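Local coordinates for rieske iron-sulfur protein soxF (Sulfolobus acidocaldarius, PDB 1JM1) that probably transfers electrons in the respiratory chain through a Rieske-type [2Fe-2S] cluster, at residues I87-D92 with P149-D154. Sequence-based numbering, arbitrary orientation.
Sequences IFAFSD and PIVILD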
loop_
_atom_site.group_PDB
_atom_site.type_symbol
_atom_site.label_atom_id
_atom_site.label_comp_id
_atom_site.label_asym_id
_atom_site.label_seq_id
_atom_site.Cartn_x
_atom_site.Cartn_y
_atom_site.Cartn_z
ATOM N N ILE A 87 -1.124 4.582 -10.176
ATOM C CA ILE A 87 -0.567 4.680 -8.827
ATOM C C ILE A 87 -1.535 4.115 -7.804
ATOM O O ILE A 87 -2.718 4.524 -7.751
ATOM C CB ILE A 87 -0.185 6.123 -8.495
ATOM C CG1 ILE A 87 0.932 6.587 -9.439
ATOM C CG2 ILE A 87 0.234 6.220 -7.035
ATOM C CD1 ILE A 87 1.207 8.017 -9.418
ATOM N N PHE A 88 -1.028 3.206 -6.992
ATOM C CA PHE A 88 -1.747 2.491 -5.948
ATOM C C PHE A 88 -0.962 2.633 -4.646
ATOM O O PHE A 88 0.187 3.107 -4.644
ATOM C CB PHE A 88 -1.894 0.997 -6.321
ATOM C CG PHE A 88 -2.672 0.806 -7.596
ATOM C CD1 PHE A 88 -2.051 0.863 -8.828
ATOM C CD2 PHE A 88 -4.031 0.594 -7.546
ATOM C CE1 PHE A 88 -2.764 0.684 -9.998
ATOM C CE2 PHE A 88 -4.777 0.418 -8.698
ATOM C CZ PHE A 88 -4.113 0.445 -9.913
ATOM N N ALA A 89 -1.535 2.174 -3.551
ATOM C CA ALA A 89 -0.848 2.199 -2.273
ATOM C C ALA A 89 -1.324 1.070 -1.384
ATOM O O ALA A 89 -2.476 0.645 -1.434
ATOM C CB ALA A 89 -1.071 3.540 -1.578
ATOM N N PHE A 90 -0.408 0.619 -0.514
ATOM C CA PHE A 90 -0.648 -0.508 0.382
ATOM C C PHE A 90 -0.060 -0.192 1.740
ATOM O O PHE A 90 0.919 0.540 1.896
ATOM C CB PHE A 90 0.003 -1.777 -0.169
ATOM C CG PHE A 90 -0.554 -2.245 -1.495
ATOM C CD1 PHE A 90 -0.072 -1.739 -2.682
ATOM C CD2 PHE A 90 -1.594 -3.184 -1.517
ATOM C CE1 PHE A 90 -0.627 -2.122 -3.882
ATOM C CE2 PHE A 90 -2.123 -3.597 -2.728
ATOM C CZ PHE A 90 -1.649 -3.073 -3.883
ATOM N N SER A 91 -0.597 -0.910 2.764
ATOM C CA SER A 91 0.108 -1.014 4.036
ATOM C C SER A 91 1.467 -1.693 3.827
ATOM O O SER A 91 1.619 -2.604 3.028
ATOM C CB SER A 91 -0.723 -1.855 4.992
ATOM O OG SER A 91 -0.062 -2.040 6.241
ATOM N N ASP A 92 2.454 -1.230 4.623
ATOM C CA ASP A 92 3.774 -1.839 4.649
ATOM C C ASP A 92 3.954 -2.803 5.813
ATOM O O ASP A 92 5.106 -3.169 6.089
ATOM C CB ASP A 92 4.854 -0.778 4.652
ATOM C CG ASP A 92 6.227 -1.288 4.373
ATOM O OD1 ASP A 92 6.317 -2.192 3.459
ATOM O OD2 ASP A 92 7.222 -0.813 4.950
ATOM N N PRO A 149 -3.675 -4.925 3.208
ATOM C CA PRO A 149 -4.570 -3.780 3.056
ATOM C C PRO A 149 -4.085 -2.763 2.035
ATOM O O PRO A 149 -2.883 -2.463 1.931
ATOM C CB PRO A 149 -4.631 -3.202 4.475
ATOM C CG PRO A 149 -4.419 -4.419 5.344
ATOM C CD PRO A 149 -3.344 -5.212 4.596
ATOM N N ILE A 150 -5.051 -2.225 1.311
ATOM C CA ILE A 150 -4.887 -1.157 0.342
ATOM C C ILE A 150 -5.213 0.177 1.000
ATOM O O ILE A 150 -6.204 0.303 1.715
ATOM C CB ILE A 150 -5.788 -1.388 -0.901
ATOM C CG1 ILE A 150 -5.341 -2.654 -1.613
ATOM C CG2 ILE A 150 -5.801 -0.185 -1.824
ATOM C CD1 ILE A 150 -6.335 -3.150 -2.672
ATOM N N VAL A 151 -4.382 1.177 0.712
ATOM C CA VAL A 151 -4.635 2.553 1.074
ATOM C C VAL A 151 -5.319 3.209 -0.137
ATOM O O VAL A 151 -4.759 3.258 -1.238
ATOM C CB VAL A 151 -3.341 3.279 1.444
ATOM C CG1 VAL A 151 -3.650 4.760 1.762
ATOM C CG2 VAL A 151 -2.665 2.597 2.622
ATOM N N ILE A 152 -6.533 3.676 0.089
ATOM C CA ILE A 152 -7.333 4.314 -0.970
ATOM C C ILE A 152 -6.768 5.713 -1.198
ATOM O O ILE A 152 -6.537 6.458 -0.241
ATOM C CB ILE A 152 -8.805 4.311 -0.585
ATOM C CG1 ILE A 152 -9.256 2.881 -0.254
ATOM C CG2 ILE A 152 -9.630 4.973 -1.698
ATOM C CD1 ILE A 152 -10.548 2.956 0.546
ATOM N N LEU A 153 -6.526 6.044 -2.474
ATOM C CA LEU A 153 -5.975 7.303 -2.875
ATOM C C LEU A 153 -6.971 8.123 -3.643
ATOM O O LEU A 153 -7.877 7.608 -4.300
ATOM C CB LEU A 153 -4.737 7.063 -3.761
ATOM C CG LEU A 153 -3.611 6.234 -3.164
ATOM C CD1 LEU A 153 -2.509 6.041 -4.210
ATOM C CD2 LEU A 153 -3.053 6.879 -1.887
ATOM N N ASP A 154 -6.750 9.430 -3.623
ATOM C CA ASP A 154 -7.502 10.414 -4.406
ATOM C C ASP A 154 -6.474 11.379 -5.010
ATOM O O ASP A 154 -5.706 12.024 -4.269
ATOM C CB ASP A 154 -8.501 11.132 -3.544
ATOM C CG ASP A 154 -9.395 12.101 -4.280
ATOM O OD1 ASP A 154 -9.547 11.961 -5.492
ATOM O OD2 ASP A 154 -10.051 12.929 -3.616
HETATM O O HOH W 1 -4.428 2.247 -3.897
#
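Ser91 and Val151 each send a backbone N-H across to the facing segment, and these two bonds hold 87-92 against 149-154. Ser91 N reaches Pro149 O at 2.9 Å; Val151 N reaches Ala89 O, also at 2.9 Å, from above the carbonyl plane, 54° out of it. They flank a single antiparallel bridge, Phe90 with Ile150, from which the backbones diverge toward Phe88 and Leu153. A water fills the widening gap, accepting from Ala89 N and donating to Val151 O. Two CA-H...O contacts share the same carbonyls: Phe90 CA to Pro149 O and Ile150 CA to Ala89 O.

The apolar contacts lie on two faces. On one, Phe90 and Ile150 run side by side, with ring atom CE2 3.5 Å from Ile150 CG1; CG of Phe90 stands anti to its carbonyl carbon (chi1 -63°), as CG1 of Ile150 does to its own, and the two side chains point the same way. An alanine in place of Phe90 would probably open a gap beside Ile150 CG1, while the backbone bridge could remain. On the other face, Ala89 CB meets Val151 CB at 3.8 Å and Leu153 CD2 at 3.9 Å. Leu153 CD1 extends to Ile87 CG2, the two side chains crossing at about a right angle, and packs on the backbone carbon of Phe88. Leu46 of strand 43-48 also touches Ala89 and Leu153.

Strand 87-91 belongs to the sheet with 32-36 and 43-48, and strand 151-155 to that with 13-17 and 161-167; both are outermost strands, so this buried contact joins two antiparallel sheets edge to edge, probably in the base of the Rieske fold. The pairing passes from direct backbone bonds to a water bridge at Ala89, then to hydrocarbon packing at Leu153.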